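Local coordinates for solute-binding periplasmic protein of iron/siderophore ABC transporter (Yersinia pestis, PDB 6B2Y) that probably binds a chelated iron or other transition-metal complex in the periplasm and hands it to an ABC transporter for uptake, at residues Lys54-Leu65 with Leu128-Gly136; Lys215-Ala224 with Val268-Ser279. One frame throughout, in Å; residues are numbered along the deposited sequence.

Contact 1: residues Lys54-Leu65 with Leu128-Gly136; sequences KVERILLGEGRL and LNPDIAIFG
Arg-57 of segment 54-65 reaches the loop that leads into strand 132-136; that strand and 58-60 pair in parallel in the five-stranded sheet of one lobe of this periplasmic binding protein. Followed outward, its CB and CG pass Asn-129 O and Asp-131 OD2, and CD packs against Asn-129 O. The chain then bends at chi3 (63°), which turns the guanidinium edge-on to the loop. NE and NH2 both donate to Leu-128 O, Arg-57 NH2 at 2.8 Å, with that oxygen lying in the guanidinium plane; NE makes a further weak bond to Asn-129 O. Two donors on one carbonyl oxygen fix the rotation of the group.

The Asp-131 side chain reaches back to 54-65. Its OD2 accepts Glu-56 N at 2.8 Å in a nearly straight bond (170°) through the anti lone pair, while Arg-57 N comes to the same oxygen from above the carboxylate plane. Asp-131 N in turn donates to Arg-57 O.

Regular pairing follows: Leu-59 N to Ile-132 O, Ile-134 N to Leu-59 O, and Gly-61 N to Ile-134 O. On one face Ile-58 lies alongside Ile-132, and Ile-134 CD1 meets Ile-58 CG2 at 3.8 Å and Leu-60 CD2 at 4.0 Å. On the other, Leu-59 CB packs on Ala-133 CB, with helix 147-154 beyond Ala-133 and Phe-135. Strand 81-85 flanks 58-60, and 159-162 flanks 132-136.

Past the strand end, Glu-62, extended beyond CG, reaches Gly-136 N through OE2 in a weak bond. Gly-61, with no side chain to intervene, lays its CA over one face of the Phe-135 ring, 3.7 Å from the ring centroid and 22° off the normal.

Contact 2: residues Lys215-Ala224 with Val268-Ser279; sequences KPSVFIELRA and VLAAKPDIYIAS
Phe-219 and Val-268 meet at about a right angle: Val-268 CG1 stands over one face of the Phe-219 ring, 3.8 Å from the centroid and 21° off its normal, and Val-268 CG2 touches Phe-219 CZ at 3.5 Å. Phe-219 CG is anti to the backbone N (chi1 -180°), which brings the ring against Val-268 of helix 265-271; Tyr-276 CD1 approaches the ring edge, and Pro-273 CG packs on Phe-219 CB.

Glu-221 crosses Tyr-276 obliquely, carboxylate and ring planes 69° apart. Tyr-276 OH donates to Glu-221 OE2 at 2.6 Å, and Arg-312 forms a salt bridge with the same oxygen, so the buried carboxylate probably stays ionised. On the opposite face Ile-220 CD1 presses on Ile-277 CG2 at 3.5 Å.

Both ends are tied by side chains. Asp-274 OD2 accepts Ser-217 N, while Ser-217 OG accepts Asp-274 N at 2.8 Å; at the far end Ser-279 OG takes Arg-223 N at 2.7 Å.

In the mixed sheet of the other lobe, strands 217-221 and 275-280, the latter entered from helix 265-271, are parallel neighbours between strands 249-250 and 326-330, with helices 239-245 and 340-350 packed on the Val-218, Ile-220 face.

Contacts 1 and 2 each join two parallel strands, but in different sheets: contact 1 in the all-parallel sheet, contact 2 in the mixed one. Their centres lie 36 Å apart on opposite sides of the chain's centre, consistent with the two lobes of a binding protein, and no atoms touch. Contact 2 is the more buried, with 13 of 19 touching residues buried against 10 of 19. The buried areas are nevertheless similar, 837 and 817 Å². In contact 1 the polar side-chain bonds go to backbone atoms near the strand ends. Contact 2 also has such end ties, but adds a side-chain-to-side-chain bond on an interior sheet face, beside the aromatic packing.

Contact 1: residues Lys54-Leu65 with Leu128-Gly136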
loop_
_atom_site.group_PDB
_atom_site.type_symbol
_atom_site.label_atom_id
_atom_site.label_comp_id
_atom_site.label_asym_id
_atom_site.label_seq_id
_atom_site.Cartn_x
_atom_site.Cartn_y
_atom_site.Cartn_z
ATOM N N LYS A 54 19.227 13.221 17.135
ATOM C CA LYS A 54 19.780 13.099 15.796
ATOM C C LYS A 54 19.486 11.697 15.287
ATOM O O LYS A 54 19.755 10.714 15.990
ATOM C CB LYS A 54 21.291 13.354 15.796
ATOM C CG LYS A 54 21.702 14.775 16.174
ATOM C CD LYS A 54 23.058 15.118 15.551
ATOM C CE LYS A 54 23.322 16.616 15.562
ATOM N NZ LYS A 54 22.605 17.317 14.457
ATOM N N VAL A 55 18.910 11.606 14.092
ATOM C CA VAL A 55 18.587 10.325 13.475
ATOM C C VAL A 55 19.203 10.313 12.085
ATOM O O VAL A 55 18.792 11.085 11.212
ATOM C CB VAL A 55 17.077 10.076 13.398
ATOM C CG1 VAL A 55 16.795 8.850 12.535
ATOM C CG2 VAL A 55 16.502 9.918 14.786
ATOM N N GLU A 56 20.197 9.451 11.875
ATOM C CA GLU A 56 20.788 9.313 10.553
ATOM C C GLU A 56 20.899 7.874 10.069
ATOM O O GLU A 56 21.262 7.672 8.907
ATOM C CB GLU A 56 22.184 9.965 10.507
ATOM C CG GLU A 56 22.214 11.448 10.887
ATOM C CD GLU A 56 21.529 12.341 9.864
ATOM O OE1 GLU A 56 21.549 12.003 8.661
ATOM O OE2 GLU A 56 20.963 13.383 10.272
ATOM N N ARG A 57 20.600 6.877 10.904
ATOM C CA ARG A 57 20.709 5.464 10.537
ATOM C C ARG A 57 19.393 4.760 10.864
ATOM O O ARG A 57 19.168 4.362 12.010
ATOM C CB ARG A 57 21.888 4.814 11.264
ATOM C CG ARG A 57 23.197 5.564 11.045
ATOM C CD ARG A 57 24.388 4.892 11.721
ATOM N NE ARG A 57 24.674 3.553 11.202
ATOM C CZ ARG A 57 25.311 3.309 10.057
ATOM N NH1 ARG A 57 25.718 4.314 9.295
ATOM N NH2 ARG A 57 25.537 2.054 9.669
ATOM N N ILE A 58 18.541 4.585 9.851
ATOM C CA ILE A 58 17.194 4.037 10.017
ATOM C C ILE A 58 17.164 2.596 9.536
ATOM O O ILE A 58 17.655 2.293 8.441
ATOM C CB ILE A 58 16.158 4.857 9.229
ATOM C CG1 ILE A 58 16.223 6.339 9.598
ATOM C CG2 ILE A 58 14.742 4.282 9.447
ATOM C CD1 ILE A 58 15.445 7.202 8.618
ATOM N N LEU A 59 16.552 1.719 10.329
ATOM C CA LEU A 59 16.341 0.322 9.968
ATOM C C LEU A 59 14.865 0.119 9.650
ATOM O O LEU A 59 14.007 0.396 10.491
ATOM C CB LEU A 59 16.767 -0.594 11.111
ATOM C CG LEU A 59 16.911 -2.086 10.831
ATOM C CD1 LEU A 59 18.215 -2.350 10.082
ATOM C CD2 LEU A 59 16.872 -2.849 12.148
ATOM N N LEU A 60 14.568 -0.386 8.464
ATOM C CA LEU A 60 13.187 -0.661 8.084
ATOM C C LEU A 60 12.885 -2.128 8.375
ATOM O O LEU A 60 13.344 -3.018 7.648
ATOM C CB LEU A 60 12.958 -0.307 6.618
ATOM C CG LEU A 60 13.202 1.183 6.339
ATOM C CD1 LEU A 60 12.941 1.477 4.885
ATOM C CD2 LEU A 60 12.326 2.065 7.259
ATOM N N GLY A 61 12.107 -2.371 9.434
ATOM C CA GLY A 61 11.767 -3.728 9.849
ATOM C C GLY A 61 10.825 -4.447 8.901
ATOM O O GLY A 61 10.776 -5.684 8.911
ATOM N N GLU A 62 10.047 -3.695 8.123
ATOM C CA GLU A 62 9.306 -4.191 6.965
ATOM C C GLU A 62 9.727 -3.352 5.765
ATOM O O GLU A 62 9.660 -2.121 5.812
ATOM C CB GLU A 62 7.792 -4.107 7.208
ATOM C CG GLU A 62 7.394 -4.660 8.574
ATOM C CD GLU A 62 5.923 -4.497 8.913
ATOM O OE1 GLU A 62 5.131 -4.080 8.036
ATOM O OE2 GLU A 62 5.559 -4.823 10.063
ATOM N N GLY A 63 10.189 -4.014 4.701
ATOM C CA GLY A 63 10.870 -3.292 3.634
ATOM C C GLY A 63 9.997 -2.240 2.975
ATOM O O GLY A 63 10.473 -1.161 2.605
ATOM N N ARG A 64 8.712 -2.529 2.834
ATOM C CA ARG A 64 7.834 -1.613 2.125
ATOM C C ARG A 64 7.460 -0.390 2.959
ATOM O O ARG A 64 6.795 0.510 2.443
ATOM C CB ARG A 64 6.608 -2.378 1.629
ATOM C CG ARG A 64 6.966 -3.265 0.404
ATOM C CD ARG A 64 5.878 -4.257 0.070
ATOM N NE ARG A 64 5.788 -5.316 1.068
ATOM C CZ ARG A 64 4.846 -6.257 1.077
ATOM N NH1 ARG A 64 3.905 -6.271 0.140
ATOM N NH2 ARG A 64 4.844 -7.185 2.023
ATOM N N LEU A 65 7.927 -0.293 4.206
ATOM C CA LEU A 65 7.839 0.985 4.913
ATOM C C LEU A 65 8.693 2.052 4.249
ATOM O O LEU A 65 8.572 3.235 4.585
ATOM C CB LEU A 65 8.236 0.803 6.385
ATOM C CG LEU A 65 7.134 0.073 7.161
ATOM C CD1 LEU A 65 7.559 -0.294 8.583
ATOM C CD2 LEU A 65 5.834 0.906 7.162
ATOM N N LEU A 128 24.929 -2.794 12.595
ATOM C CA LEU A 128 24.607 -1.696 11.695
ATOM C C LEU A 128 24.519 -0.366 12.417
ATOM O O LEU A 128 24.381 0.666 11.754
ATOM C CB LEU A 128 23.282 -1.942 10.961
ATOM C CG LEU A 128 23.177 -3.129 10.002
ATOM C CD1 LEU A 128 24.365 -3.156 9.061
ATOM C CD2 LEU A 128 23.081 -4.402 10.755
ATOM N N ASN A 129 24.603 -0.369 13.742
ATOM C CA ASN A 129 24.498 0.838 14.553
ATOM C C ASN A 129 23.249 1.655 14.222
ATOM O O ASN A 129 23.347 2.855 13.927
ATOM C CB ASN A 129 25.747 1.693 14.400
ATOM C CG ASN A 129 26.985 0.984 14.868
ATOM O OD1 ASN A 129 26.963 0.296 15.890
ATOM N ND2 ASN A 129 28.072 1.127 14.119
ATOM N N PRO A 130 22.064 1.049 14.249
ATOM C CA PRO A 130 20.858 1.810 13.916
ATOM C C PRO A 130 20.487 2.781 15.031
ATOM O O PRO A 130 20.653 2.481 16.217
ATOM C CB PRO A 130 19.796 0.720 13.735
ATOM C CG PRO A 130 20.223 -0.356 14.661
ATOM C CD PRO A 130 21.737 -0.322 14.685
ATOM N N ASP A 131 20.012 3.969 14.626
ATOM C CA ASP A 131 19.479 4.967 15.554
ATOM C C ASP A 131 18.024 4.681 15.910
ATOM O O ASP A 131 17.551 5.101 16.971
ATOM C CB ASP A 131 19.547 6.376 14.942
ATOM C CG ASP A 131 20.964 6.882 14.735
ATOM O OD1 ASP A 131 21.855 6.527 15.534
ATOM O OD2 ASP A 131 21.178 7.658 13.775
ATOM N N ILE A 132 17.304 3.995 15.028
ATOM C CA ILE A 132 15.869 3.780 15.161
ATOM C C ILE A 132 15.471 2.683 14.182
ATOM O O ILE A 132 16.116 2.508 13.138
ATOM C CB ILE A 132 15.097 5.089 14.893
ATOM C CG1 ILE A 132 13.647 4.981 15.362
ATOM C CG2 ILE A 132 15.179 5.480 13.411
ATOM C CD1 ILE A 132 12.970 6.323 15.500
ATOM N N ALA A 133 14.421 1.931 14.511
ATOM C CA ALA A 133 13.850 0.928 13.621
ATOM C C ALA A 133 12.339 1.124 13.549
ATOM O O ALA A 133 11.712 1.494 14.544
ATOM C CB ALA A 133 14.177 -0.495 14.098
ATOM N N ILE A 134 11.758 0.889 12.376
ATOM C CA ILE A 134 10.328 1.114 12.158
ATOM C C ILE A 134 9.686 -0.209 11.765
ATOM O O ILE A 134 10.227 -0.929 10.916
ATOM C CB ILE A 134 10.083 2.176 11.068
ATOM C CG1 ILE A 134 10.883 3.452 11.368
ATOM C CG2 ILE A 134 8.609 2.476 10.950
ATOM C CD1 ILE A 134 10.990 4.392 10.187
ATOM N N PHE A 135 8.550 -0.534 12.390
ATOM C CA PHE A 135 7.754 -1.701 12.028
ATOM C C PHE A 135 6.295 -1.309 11.876
ATOM O O PHE A 135 5.875 -0.224 12.279
ATOM C CB PHE A 135 7.839 -2.816 13.077
ATOM C CG PHE A 135 9.184 -3.452 13.182
ATOM C CD1 PHE A 135 10.205 -2.828 13.883
ATOM C CD2 PHE A 135 9.419 -4.691 12.613
ATOM C CE1 PHE A 135 11.444 -3.421 13.995
ATOM C CE2 PHE A 135 10.652 -5.283 12.730
ATOM C CZ PHE A 135 11.659 -4.653 13.420
ATOM N N GLY A 136 5.506 -2.231 11.330
ATOM C CA GLY A 136 4.067 -2.063 11.253
ATOM C C GLY A 136 3.385 -2.818 12.379
ATOM O O GLY A 136 3.933 -3.778 12.912
#

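Contact 2: residues Lys215-Ala224 with Val268-Ser279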
loop_
_atom_site.group_PDB
_atom_site.type_symbol
_atom_site.label_atom_id
_atom_site.label_comp_id
_atom_site.label_asym_id
_atom_site.label_seq_id
_atom_site.Cartn_x
_atom_site.Cartn_y
_atom_site.Cartn_z
ATOM N N LYS A 215 -25.444 3.115 -3.175
ATOM C CA LYS A 215 -24.031 2.739 -3.268
ATOM C C LYS A 215 -23.867 1.369 -3.928
ATOM O O LYS A 215 -24.556 0.410 -3.548
ATOM C CB LYS A 215 -23.396 2.703 -1.891
ATOM C CG LYS A 215 -23.319 4.061 -1.255
ATOM C CD LYS A 215 -22.638 4.005 0.097
ATOM C CE LYS A 215 -22.539 5.409 0.680
ATOM N NZ LYS A 215 -21.774 5.395 1.967
ATOM N N PRO A 216 -22.942 1.241 -4.877
ATOM C CA PRO A 216 -22.709 -0.069 -5.497
ATOM C C PRO A 216 -22.065 -1.036 -4.516
ATOM O O PRO A 216 -21.228 -0.650 -3.695
ATOM C CB PRO A 216 -21.759 0.258 -6.650
ATOM C CG PRO A 216 -20.978 1.440 -6.134
ATOM C CD PRO A 216 -21.990 2.254 -5.349
ATOM N N SER A 217 -22.463 -2.306 -4.598
ATOM C CA SER A 217 -21.809 -3.331 -3.800
ATOM C C SER A 217 -20.495 -3.688 -4.479
ATOM O O SER A 217 -20.390 -3.667 -5.707
ATOM C CB SER A 217 -22.699 -4.563 -3.641
ATOM O OG SER A 217 -23.102 -5.077 -4.897
ATOM N N VAL A 218 -19.482 -3.969 -3.672
ATOM C CA VAL A 218 -18.115 -4.097 -4.162
ATOM C C VAL A 218 -17.477 -5.309 -3.506
ATOM O O VAL A 218 -17.571 -5.488 -2.287
ATOM C CB VAL A 218 -17.262 -2.849 -3.847
ATOM C CG1 VAL A 218 -15.818 -3.036 -4.390
ATOM C CG2 VAL A 218 -17.900 -1.577 -4.399
ATOM N N PHE A 219 -16.785 -6.115 -4.305
ATOM C CA PHE A 219 -15.905 -7.149 -3.776
ATOM C C PHE A 219 -14.497 -6.898 -4.285
ATOM O O PHE A 219 -14.296 -6.744 -5.497
ATOM C CB PHE A 219 -16.341 -8.558 -4.182
ATOM C CG PHE A 219 -15.442 -9.630 -3.630
ATOM C CD1 PHE A 219 -15.434 -9.907 -2.271
ATOM C CD2 PHE A 219 -14.566 -10.322 -4.456
ATOM C CE1 PHE A 219 -14.592 -10.875 -1.744
ATOM C CE2 PHE A 219 -13.724 -11.295 -3.928
ATOM C CZ PHE A 219 -13.741 -11.568 -2.577
ATOM N N ILE A 220 -13.526 -6.849 -3.369
ATOM C CA ILE A 220 -12.116 -6.742 -3.744
ATOM C C ILE A 220 -11.423 -8.070 -3.452
ATOM O O ILE A 220 -11.421 -8.554 -2.315
ATOM C CB ILE A 220 -11.407 -5.573 -3.037
ATOM C CG1 ILE A 220 -9.965 -5.457 -3.561
ATOM C CG2 ILE A 220 -11.410 -5.737 -1.530
ATOM C CD1 ILE A 220 -9.531 -4.056 -3.855
ATOM N N GLU A 221 -10.833 -8.666 -4.484
ATOM C CA GLU A 221 -10.052 -9.884 -4.325
ATOM C C GLU A 221 -8.587 -9.476 -4.259
ATOM O O GLU A 221 -7.990 -9.115 -5.275
ATOM C CB GLU A 221 -10.308 -10.859 -5.473
ATOM C CG GLU A 221 -9.727 -12.220 -5.186
ATOM C CD GLU A 221 -9.828 -13.164 -6.360
ATOM O OE1 GLU A 221 -9.220 -14.247 -6.283
ATOM O OE2 GLU A 221 -10.507 -12.819 -7.347
ATOM N N LEU A 222 -8.017 -9.505 -3.053
ATOM C CA LEU A 222 -6.615 -9.142 -2.884
ATOM C C LEU A 222 -5.694 -10.248 -3.403
ATOM O O LEU A 222 -5.907 -11.433 -3.140
ATOM C CB LEU A 222 -6.319 -8.860 -1.414
ATOM C CG LEU A 222 -7.106 -7.685 -0.841
ATOM C CD1 LEU A 222 -6.943 -7.618 0.690
ATOM C CD2 LEU A 222 -6.640 -6.383 -1.491
ATOM N N ARG A 223 -4.640 -9.837 -4.104
ATOM C CA ARG A 223 -3.701 -10.776 -4.723
ATOM C C ARG A 223 -4.438 -11.837 -5.525
ATOM O O ARG A 223 -4.166 -13.034 -5.410
ATOM C CB ARG A 223 -2.775 -11.391 -3.683
ATOM C CG ARG A 223 -2.130 -10.349 -2.776
ATOM C CD ARG A 223 -1.346 -10.982 -1.638
ATOM N NE ARG A 223 -2.179 -11.863 -0.827
ATOM C CZ ARG A 223 -1.929 -13.158 -0.654
ATOM N NH1 ARG A 223 -2.730 -13.898 0.102
ATOM N NH2 ARG A 223 -0.870 -13.712 -1.241
ATOM N N ALA A 224 -5.413 -11.384 -6.313
ATOM C CA ALA A 224 -6.293 -12.267 -7.063
ATOM C C ALA A 224 -5.500 -13.240 -7.920
ATOM O O ALA A 224 -4.584 -12.841 -8.647
ATOM C CB ALA A 224 -7.218 -11.437 -7.943
ATOM N N VAL A 268 -18.857 -15.063 -2.496
ATOM C CA VAL A 268 -18.705 -13.978 -3.462
ATOM C C VAL A 268 -19.777 -14.079 -4.540
ATOM O O VAL A 268 -20.468 -13.101 -4.846
ATOM C CB VAL A 268 -17.293 -13.990 -4.075
ATOM C CG1 VAL A 268 -17.092 -12.780 -4.970
ATOM C CG2 VAL A 268 -16.249 -14.036 -2.976
ATOM N N LEU A 269 -19.942 -15.275 -5.119
ATOM C CA LEU A 269 -20.941 -15.456 -6.168
ATOM C C LEU A 269 -22.346 -15.203 -5.639
ATOM O O LEU A 269 -23.145 -14.515 -6.286
ATOM C CB LEU A 269 -20.840 -16.863 -6.756
ATOM C CG LEU A 269 -19.463 -17.280 -7.281
ATOM C CD1 LEU A 269 -19.526 -18.677 -7.870
ATOM C CD2 LEU A 269 -18.953 -16.287 -8.300
ATOM N N ALA A 270 -22.664 -15.748 -4.462
ATOM C CA ALA A 270 -23.985 -15.525 -3.872
ATOM C C ALA A 270 -24.227 -14.053 -3.558
ATOM O O ALA A 270 -25.381 -13.604 -3.527
ATOM C CB ALA A 270 -24.148 -16.364 -2.601
ATOM N N ALA A 271 -23.165 -13.287 -3.315
ATOM C CA ALA A 271 -23.328 -11.867 -3.034
ATOM C C ALA A 271 -23.632 -11.051 -4.284
ATOM O O ALA A 271 -24.193 -9.955 -4.171
ATOM C CB ALA A 271 -22.075 -11.326 -2.348
ATOM N N LYS A 272 -23.274 -11.555 -5.461
ATOM C CA LYS A 272 -23.541 -10.889 -6.731
ATOM C C LYS A 272 -23.136 -9.411 -6.728
ATOM O O LYS A 272 -23.960 -8.535 -7.004
ATOM C CB LYS A 272 -25.008 -11.048 -7.107
ATOM C CG LYS A 272 -25.540 -12.448 -6.814
ATOM C CD LYS A 272 -26.953 -12.652 -7.340
ATOM C CE LYS A 272 -27.970 -12.585 -6.212
ATOM N NZ LYS A 272 -29.227 -11.918 -6.659
ATOM N N PRO A 273 -21.869 -9.109 -6.443
ATOM C CA PRO A 273 -21.464 -7.707 -6.281
ATOM C C PRO A 273 -21.614 -6.917 -7.570
ATOM O O PRO A 273 -21.381 -7.423 -8.673
ATOM C CB PRO A 273 -19.990 -7.810 -5.866
ATOM C CG PRO A 273 -19.542 -9.144 -6.416
ATOM C CD PRO A 273 -20.729 -10.035 -6.274
ATOM N N ASP A 274 -21.984 -5.648 -7.413
ATOM C CA ASP A 274 -22.110 -4.767 -8.571
ATOM C C ASP A 274 -20.766 -4.556 -9.261
ATOM O O ASP A 274 -20.702 -4.460 -10.495
ATOM C CB ASP A 274 -22.688 -3.419 -8.155
ATOM C CG ASP A 274 -24.100 -3.528 -7.629
ATOM O OD1 ASP A 274 -24.846 -4.422 -8.093
ATOM O OD2 ASP A 274 -24.465 -2.704 -6.757
ATOM N N ILE A 275 -19.688 -4.478 -8.480
ATOM C CA ILE A 275 -18.362 -4.100 -8.961
ATOM C C ILE A 275 -17.347 -5.106 -8.434
ATOM O O ILE A 275 -17.423 -5.524 -7.275
ATOM C CB ILE A 275 -18.007 -2.665 -8.512
ATOM C CG1 ILE A 275 -18.907 -1.653 -9.217
ATOM C CG2 ILE A 275 -16.532 -2.347 -8.750
ATOM C CD1 ILE A 275 -18.738 -0.239 -8.729
ATOM N N TYR A 276 -16.397 -5.499 -9.291
ATOM C CA TYR A 276 -15.341 -6.441 -8.936
ATOM C C TYR A 276 -13.992 -5.757 -9.098
ATOM O O TYR A 276 -13.734 -5.120 -10.124
ATOM C CB TYR A 276 -15.392 -7.712 -9.804
ATOM C CG TYR A 276 -14.158 -8.583 -9.644
ATOM C CD1 TYR A 276 -14.086 -9.534 -8.641
ATOM C CD2 TYR A 276 -13.071 -8.441 -10.491
ATOM C CE1 TYR A 276 -12.965 -10.326 -8.478
ATOM C CE2 TYR A 276 -11.931 -9.230 -10.334
ATOM C CZ TYR A 276 -11.892 -10.174 -9.336
ATOM O OH TYR A 276 -10.774 -10.957 -9.164
ATOM N N ILE A 277 -13.139 -5.883 -8.079
ATOM C CA ILE A 277 -11.791 -5.327 -8.090
ATOM C C ILE A 277 -10.815 -6.442 -7.760
ATOM O O ILE A 277 -11.025 -7.185 -6.795
ATOM C CB ILE A 277 -11.621 -4.176 -7.074
ATOM C CG1 ILE A 277 -12.708 -3.122 -7.250
ATOM C CG2 ILE A 277 -10.252 -3.517 -7.239
ATOM C CD1 ILE A 277 -12.540 -1.933 -6.301
ATOM N N ALA A 278 -9.735 -6.537 -8.535
ATOM C CA ALA A 278 -8.624 -7.428 -8.234
ATOM C C ALA A 278 -7.394 -6.599 -7.883
ATOM O O ALA A 278 -7.132 -5.578 -8.516
ATOM C CB ALA A 278 -8.303 -8.340 -9.434
ATOM N N SER A 279 -6.634 -7.029 -6.882
ATOM C CA SER A 279 -5.348 -6.399 -6.600
ATOM C C SER A 279 -4.218 -7.327 -7.015
ATOM O O SER A 279 -4.351 -8.554 -6.972
ATOM C CB SER A 279 -5.165 -6.022 -5.117
ATOM O OG SER A 279 -4.674 -7.111 -4.350
HETATM O O HOH W 1 -3.226 -10.636 -8.578
#